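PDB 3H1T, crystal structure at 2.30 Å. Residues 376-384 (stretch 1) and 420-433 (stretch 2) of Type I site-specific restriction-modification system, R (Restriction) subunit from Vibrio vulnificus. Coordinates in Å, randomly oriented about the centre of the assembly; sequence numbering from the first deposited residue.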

ATOM      1  N   VAL A 376       8.508  -6.252 -17.609  1.00 32.69           N
ATOM      2  CA  VAL A 376       8.510  -7.693 -17.529  1.00 32.47           C
ATOM      3  C   VAL A 376       9.329  -8.270 -18.682  1.00 32.29           C
ATOM      4  O   VAL A 376       9.187  -7.861 -19.831  1.00 31.01           O
ATOM      5  CB  VAL A 376       7.094  -8.306 -17.599  1.00 26.31           C
ATOM      6  CG1 VAL A 376       7.208  -9.827 -17.550  1.00 23.61           C
ATOM      7  CG2 VAL A 376       6.237  -7.809 -16.458  1.00 26.62           C
ATOM      8  N   HIS A 377      10.217  -9.199 -18.352  1.00 37.38           N
ATOM      9  CA  HIS A 377      11.051  -9.874 -19.336  1.00 37.13           C
ATOM     10  C   HIS A 377      10.752 -11.339 -19.105  1.00 37.79           C
ATOM     11  O   HIS A 377      11.257 -11.945 -18.156  1.00 38.85           O
ATOM     12  CB  HIS A 377      12.533  -9.599 -19.085  1.00 40.14           C
ATOM     13  CG  HIS A 377      12.890  -8.145 -19.082  1.00 42.25           C
ATOM     14  ND1 HIS A 377      12.614  -7.308 -20.140  1.00 43.24           N
ATOM     15  CD2 HIS A 377      13.510  -7.381 -18.151  1.00 43.76           C
ATOM     16  CE1 HIS A 377      13.050  -6.091 -19.864  1.00 45.64           C
ATOM     17  NE2 HIS A 377      13.599  -6.109 -18.663  1.00 42.99           N
ATOM     18  N   ARG A 378       9.878 -11.888 -19.938  1.00 33.49           N
ATOM     19  CA  ARG A 378       9.478 -13.285 -19.859  1.00 33.64           C
ATOM     20  C   ARG A 378      10.547 -14.052 -20.647  1.00 34.55           C
ATOM     21  O   ARG A 378      10.911 -13.659 -21.764  1.00 34.86           O
ATOM     22  CB  ARG A 378       8.088 -13.434 -20.496  1.00 39.12           C
ATOM     23  CG  ARG A 378       7.336 -14.714 -20.191  1.00 40.85           C
ATOM     24  CD  ARG A 378       5.840 -14.437 -19.947  1.00 43.66           C
ATOM     25  NE  ARG A 378       5.283 -13.389 -20.801  1.00 44.71           N
ATOM     26  CZ  ARG A 378       5.198 -13.476 -22.126  1.00 49.65           C
ATOM     27  NH1 ARG A 378       5.631 -14.565 -22.748  1.00 49.97           N
ATOM     28  NH2 ARG A 378       4.696 -12.471 -22.838  1.00 49.17           N
ATOM     29  N   VAL A 379      11.078 -15.117 -20.059  1.00 32.23           N
ATOM     30  CA  VAL A 379      12.096 -15.908 -20.726  1.00 33.03           C
ATOM     31  C   VAL A 379      11.655 -17.349 -20.823  1.00 34.48           C
ATOM     32  O   VAL A 379      11.500 -18.018 -19.802  1.00 35.08           O
ATOM     33  CB  VAL A 379      13.418 -15.880 -19.962  1.00 27.03           C
ATOM     34  CG1 VAL A 379      14.491 -16.594 -20.777  1.00 25.93           C
ATOM     35  CG2 VAL A 379      13.809 -14.446 -19.680  1.00 26.15           C
ATOM     36  N   ILE A 380      11.442 -17.839 -22.037  1.00 29.41           N
ATOM     37  CA  ILE A 380      11.023 -19.216 -22.185  1.00 32.03           C
ATOM     38  C   ILE A 380      12.112 -20.064 -22.840  1.00 33.36           C
ATOM     39  O   ILE A 380      12.869 -19.608 -23.711  1.00 32.34           O
ATOM     40  CB  ILE A 380       9.709 -19.335 -23.015  1.00 53.29           C
ATOM     41  CG1 ILE A 380       9.217 -20.786 -22.995  1.00 54.80           C
ATOM     42  CG2 ILE A 380       9.960 -18.950 -24.465  1.00 53.05           C
ATOM     43  CD1 ILE A 380       8.780 -21.283 -21.636  1.00 57.64           C
ATOM     44  N   SER A 381      12.197 -21.309 -22.395  1.00 55.26           N
ATOM     45  CA  SER A 381      13.182 -22.239 -22.922  1.00 58.39           C
ATOM     46  C   SER A 381      12.735 -22.739 -24.305  1.00 61.38           C
ATOM     47  O   SER A 381      11.562 -23.079 -24.512  1.00 61.23           O
ATOM     48  CB  SER A 381      13.357 -23.407 -21.947  1.00 47.93           C
ATOM     49  OG  SER A 381      13.700 -22.937 -20.647  1.00 46.50           O
ATOM     50  N   GLU A 382      13.679 -22.785 -25.245  1.00 63.41           N
ATOM     51  CA  GLU A 382      13.411 -23.211 -26.620  1.00 65.79           C
ATOM     52  C   GLU A 382      12.595 -24.486 -26.769  1.00 66.78           C
ATOM     53  O   GLU A 382      11.714 -24.564 -27.627  1.00 67.18           O
ATOM     54  CB  GLU A 382      14.722 -23.397 -27.373  1.00 69.26           C
ATOM     55  CG  GLU A 382      14.590 -23.427 -28.879  1.00 70.40           C
ATOM     56  CD  GLU A 382      15.912 -23.749 -29.549  1.00 74.15           C
ATOM     57  OE1 GLU A 382      16.914 -23.927 -28.817  1.00 74.65           O
ATOM     58  OE2 GLU A 382      15.953 -23.829 -30.799  1.00 75.06           O
ATOM     59  N   VAL A 383      12.880 -25.494 -25.958  1.00 68.68           N
ATOM     60  CA  VAL A 383      12.150 -26.744 -26.094  1.00 70.90           C
ATOM     61  C   VAL A 383      10.651 -26.481 -26.177  1.00 73.20           C
ATOM     62  O   VAL A 383       9.899 -27.242 -26.786  1.00 73.24           O
ATOM     63  CB  VAL A 383      12.480 -27.703 -24.939  1.00 68.83           C
ATOM     64  CG1 VAL A 383      13.984 -27.776 -24.769  1.00 68.93           C
ATOM     65  CG2 VAL A 383      11.793 -27.261 -23.654  1.00 67.75           C
ATOM     66  N   ASP A 384      10.199 -25.401 -25.553  1.00 85.34           N
ATOM     67  CA  ASP A 384       8.793 -25.067 -25.659  1.00 87.66           C
ATOM     68  C   ASP A 384       8.719 -23.855 -26.566  1.00 89.27           C
ATOM     69  O   ASP A 384       9.123 -22.755 -26.181  1.00 89.80           O
ATOM     70  CB  ASP A 384       8.173 -24.752 -24.297  1.00 93.47           C
ATOM     71  CG  ASP A 384       6.775 -25.330 -24.158  1.00 95.39           C
ATOM     72  OD1 ASP A 384       6.586 -26.508 -24.538  1.00 95.47           O
ATOM     73  OD2 ASP A 384       5.870 -24.628 -23.663  1.00 96.28           O
ATOM     74  N   ALA A 420      16.600 -28.302 -13.388  1.00 36.15           N
ATOM     75  CA  ALA A 420      17.503 -28.832 -14.394  1.00 35.84           C
ATOM     76  C   ALA A 420      18.083 -27.702 -15.249  1.00 37.01           C
ATOM     77  O   ALA A 420      19.090 -27.877 -15.937  1.00 38.89           O
ATOM     78  CB  ALA A 420      16.758 -29.836 -15.271  1.00 20.25           C
ATOM     79  N   ARG A 421      17.468 -26.527 -15.194  1.00 34.17           N
ATOM     80  CA  ARG A 421      17.950 -25.408 -15.999  1.00 34.40           C
ATOM     81  C   ARG A 421      18.633 -24.299 -15.217  1.00 33.35           C
ATOM     82  O   ARG A 421      18.883 -23.211 -15.750  1.00 33.00           O
ATOM     83  CB  ARG A 421      16.792 -24.821 -16.789  1.00 61.24           C
ATOM     84  CG  ARG A 421      16.169 -25.825 -17.730  1.00 65.50           C
ATOM     85  CD  ARG A 421      14.965 -25.256 -18.448  1.00 69.07           C
ATOM     86  NE  ARG A 421      14.448 -26.226 -19.401  1.00 73.94           N
ATOM     87  CZ  ARG A 421      13.157 -26.414 -19.651  1.00 75.32           C
ATOM     88  NH1 ARG A 421      12.239 -25.692 -19.015  1.00 76.50           N
ATOM     89  NH2 ARG A 421      12.787 -27.328 -20.537  1.00 76.83           N
ATOM     90  N   THR A 422      18.955 -24.582 -13.963  1.00 32.75           N
ATOM     91  CA  THR A 422      19.599 -23.605 -13.110  1.00 32.46           C
ATOM     92  C   THR A 422      20.758 -22.881 -13.765  1.00 32.65           C
ATOM     93  O   THR A 422      20.904 -21.682 -13.601  1.00 34.02           O
ATOM     94  CB  THR A 422      20.099 -24.253 -11.808  1.00 34.12           C
ATOM     95  OG1 THR A 422      18.973 -24.709 -11.045  1.00 32.09           O
ATOM     96  CG2 THR A 422      20.910 -23.250 -10.994  1.00 32.33           C
ATOM     97  N   ASP A 423      21.586 -23.595 -14.516  1.00 32.67           N
ATOM     98  CA  ASP A 423      22.721 -22.949 -15.152  1.00 32.25           C
ATOM     99  C   ASP A 423      22.345 -22.082 -16.338  1.00 30.68           C
ATOM    100  O   ASP A 423      23.047 -21.120 -16.647  1.00 30.71           O
ATOM    101  CB  ASP A 423      23.752 -23.984 -15.574  1.00 47.36           C
ATOM    102  CG  ASP A 423      24.832 -24.173 -14.537  1.00 51.79           C
ATOM    103  OD1 ASP A 423      25.453 -23.164 -14.157  1.00 54.14           O
ATOM    104  OD2 ASP A 423      25.064 -25.323 -14.106  1.00 54.19           O
ATOM    105  N   ALA A 424      21.251 -22.410 -17.019  1.00 34.52           N
ATOM    106  CA  ALA A 424      20.832 -21.591 -18.158  1.00 32.00           C
ATOM    107  C   ALA A 424      20.372 -20.232 -17.651  1.00 30.31           C
ATOM    108  O   ALA A 424      20.734 -19.185 -18.187  1.00 28.89           O
ATOM    109  CB  ALA A 424      19.696 -22.271 -18.910  1.00 30.29           C
ATOM    110  N   PHE A 425      19.545 -20.280 -16.614  1.00 28.32           N
ATOM    111  CA  PHE A 425      18.992 -19.091 -15.993  1.00 26.26           C
ATOM    112  C   PHE A 425      20.097 -18.219 -15.443  1.00 26.43           C
ATOM    113  O   PHE A 425      20.090 -16.998 -15.621  1.00 25.98           O
ATOM    114  CB  PHE A 425      18.047 -19.483 -14.865  1.00 25.58           C
ATOM    115  CG  PHE A 425      16.914 -20.353 -15.307  1.00 27.13           C
ATOM    116  CD1 PHE A 425      16.579 -20.470 -16.653  1.00 27.76           C
ATOM    117  CD2 PHE A 425      16.185 -21.069 -14.384  1.00 27.10           C
ATOM    118  CE1 PHE A 425      15.531 -21.301 -17.059  1.00 26.30           C
ATOM    119  CE2 PHE A 425      15.136 -21.904 -14.789  1.00 25.63           C
ATOM    120  CZ  PHE A 425      14.814 -22.020 -16.120  1.00 24.10           C
ATOM    121  N   ALA A 426      21.061 -18.848 -14.779  1.00 25.40           N
ATOM    122  CA  ALA A 426      22.178 -18.100 -14.208  1.00 28.05           C
ATOM    123  C   ALA A 426      22.994 -17.434 -15.293  1.00 28.24           C
ATOM    124  O   ALA A 426      23.447 -16.307 -15.125  1.00 29.38           O
ATOM    125  CB  ALA A 426      23.069 -19.008 -13.381  1.00 23.50           C
ATOM    126  N   LYS A 427      23.182 -18.116 -16.418  1.00 28.62           N
ATOM    127  CA  LYS A 427      23.962 -17.522 -17.493  1.00 31.02           C
ATOM    128  C   LYS A 427      23.181 -16.346 -18.068  1.00 30.05           C
ATOM    129  O   LYS A 427      23.723 -15.250 -18.243  1.00 29.93           O
ATOM    130  CB  LYS A 427      24.265 -18.543 -18.603  1.00 44.63           C
ATOM    131  CG  LYS A 427      25.498 -18.152 -19.414  1.00 48.31           C
ATOM    132  CD  LYS A 427      25.290 -18.264 -20.920  1.00 51.34           C
ATOM    133  CE  LYS A 427      26.561 -17.869 -21.715  1.00 51.80           C
ATOM    134  NZ  LYS A 427      26.865 -16.396 -21.701  1.00 51.88           N
ATOM    135  N   HIS A 428      21.901 -16.564 -18.347  1.00 30.53           N
ATOM    136  CA  HIS A 428      21.076 -15.498 -18.894  1.00 30.53           C
ATOM    137  C   HIS A 428      20.949 -14.283 -17.972  1.00 30.14           C
ATOM    138  O   HIS A 428      20.996 -13.148 -18.440  1.00 31.26           O
ATOM    139  CB  HIS A 428      19.696 -16.033 -19.244  1.00 35.10           C
ATOM    140  CG  HIS A 428      18.777 -14.982 -19.768  1.00 36.92           C
ATOM    141  ND1 HIS A 428      18.057 -14.151 -18.937  1.00 37.62           N
ATOM    142  CD2 HIS A 428      18.518 -14.573 -21.032  1.00 38.97           C
ATOM    143  CE1 HIS A 428      17.396 -13.272 -19.669  1.00 40.04           C
ATOM    144  NE2 HIS A 428      17.658 -13.505 -20.942  1.00 40.02           N
ATOM    145  N   LEU A 429      20.810 -14.516 -16.669  1.00 29.91           N
ATOM    146  CA  LEU A 429      20.703 -13.419 -15.709  1.00 30.24           C
ATOM    147  C   LEU A 429      22.010 -12.619 -15.663  1.00 31.45           C
ATOM    148  O   LEU A 429      22.007 -11.378 -15.597  1.00 31.17           O
ATOM    149  CB  LEU A 429      20.376 -13.971 -14.315  1.00 24.60           C
ATOM    150  CG  LEU A 429      20.212 -12.966 -13.172  1.00 22.60           C
ATOM    151  CD1 LEU A 429      19.316 -11.834 -13.639  1.00 19.23           C
ATOM    152  CD2 LEU A 429      19.628 -13.652 -11.943  1.00 20.22           C
ATOM    153  N   THR A 430      23.132 -13.337 -15.712  1.00 29.16           N
ATOM    154  CA  THR A 430      24.448 -12.704 -15.662  1.00 30.57           C
ATOM    155  C   THR A 430      24.709 -11.821 -16.870  1.00 30.55           C
ATOM    156  O   THR A 430      25.234 -10.715 -16.729  1.00 32.53           O
ATOM    157  CB  THR A 430      25.580 -13.762 -15.551  1.00 33.61           C
ATOM    158  OG1 THR A 430      25.461 -14.448 -14.296  1.00 34.16           O
ATOM    159  CG2 THR A 430      26.963 -13.098 -15.640  1.00 32.60           C
ATOM    160  N   ASP A 431      24.355 -12.314 -18.056  1.00 32.24           N
ATOM    161  CA  ASP A 431      24.548 -11.545 -19.290  1.00 31.56           C
ATOM    162  C   ASP A 431      23.660 -10.323 -19.231  1.00 30.03           C
ATOM    163  O   ASP A 431      24.077  -9.226 -19.594  1.00 30.04           O
ATOM    164  CB  ASP A 431      24.177 -12.370 -20.524  1.00 52.30           C
ATOM    165  CG  ASP A 431      25.241 -13.389 -20.898  1.00 57.74           C
ATOM    166  OD1 ASP A 431      26.369 -13.334 -20.355  1.00 58.76           O
ATOM    167  OD2 ASP A 431      24.940 -14.240 -21.769  1.00 63.60           O
ATOM    168  N   PHE A 432      22.432 -10.517 -18.758  1.00 35.54           N
ATOM    169  CA  PHE A 432      21.477  -9.426 -18.633  1.00 36.75           C
ATOM    170  C   PHE A 432      22.090  -8.355 -17.742  1.00 37.79           C
ATOM    171  O   PHE A 432      22.204  -7.199 -18.134  1.00 38.53           O
ATOM    172  CB  PHE A 432      20.149  -9.942 -18.046  1.00 29.08           C
ATOM    173  CG  PHE A 432      19.209  -8.850 -17.613  1.00 29.71           C
ATOM    174  CD1 PHE A 432      19.341  -8.259 -16.354  1.00 30.21           C
ATOM    175  CD2 PHE A 432      18.197  -8.399 -18.460  1.00 29.00           C
ATOM    176  CE1 PHE A 432      18.479  -7.237 -15.944  1.00 30.42           C
ATOM    177  CE2 PHE A 432      17.329  -7.374 -18.061  1.00 29.75           C
ATOM    178  CZ  PHE A 432      17.473  -6.790 -16.797  1.00 29.20           C
HETATM  179  N   MSE A 433      22.500  -8.741 -16.543  1.00 35.27           N
HETATM  180  CA  MSE A 433      23.103  -7.786 -15.625  1.00 36.19           C
HETATM  181  C   MSE A 433      24.378  -7.136 -16.172  1.00 37.98           C
HETATM  182  O   MSE A 433      24.668  -5.979 -15.861  1.00 38.57           O
HETATM  183  CB  MSE A 433      23.381  -8.468 -14.281  1.00 43.94           C
HETATM  184  CG  MSE A 433      22.100  -8.885 -13.565  1.00 48.03           C
HETATM  185 SE   MSE A 433      22.327  -9.635 -11.782  1.00 57.32          SE
HETATM  186  CE  MSE A 433      22.838  -8.001 -10.848  1.00 49.67           C
TER

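A strand, 376-381, lies over a helix, 422-433, with the axes 11.0 Å apart at closest approach and running roughly opposite ways, at 141°. No hydrogen bond crosses between them; side-chain packing carries the contact. The alternation of the strand sets the rule: His377, Val379 and Ser381 point toward the helix, while Arg378 and Ile380, between them, make no contact with it.

His377 meets Phe432, with CD2 of His377 3.8 Å from CE2 of Phe432. The rings sit obliquely, planes at 56°; both imidazole nitrogens of His377 are hydrogen-bonded elsewhere in the structure, and its contact with Phe432 is carbon to carbon. One helical turn back, Val379 lays its methyls against His428: CG2 of Val379 is 3.8 Å from CE1 of His428, and CG1 lies over one face of that imidazole. Ile380 starts away from the helix.

Ser381 meets Arg421, the N-cap residue of the helix. Ser381 OG lies 3.4 Å from Arg421 CD, over one face of the guanidinium, and 4.3 Å from Phe425 CE1, at that ring's edge. A type I turn from Ser381 to Asp384 then brings Val383 CG2 within 3.3 Å of Arg421 NH2, although Val383 is poorly ordered.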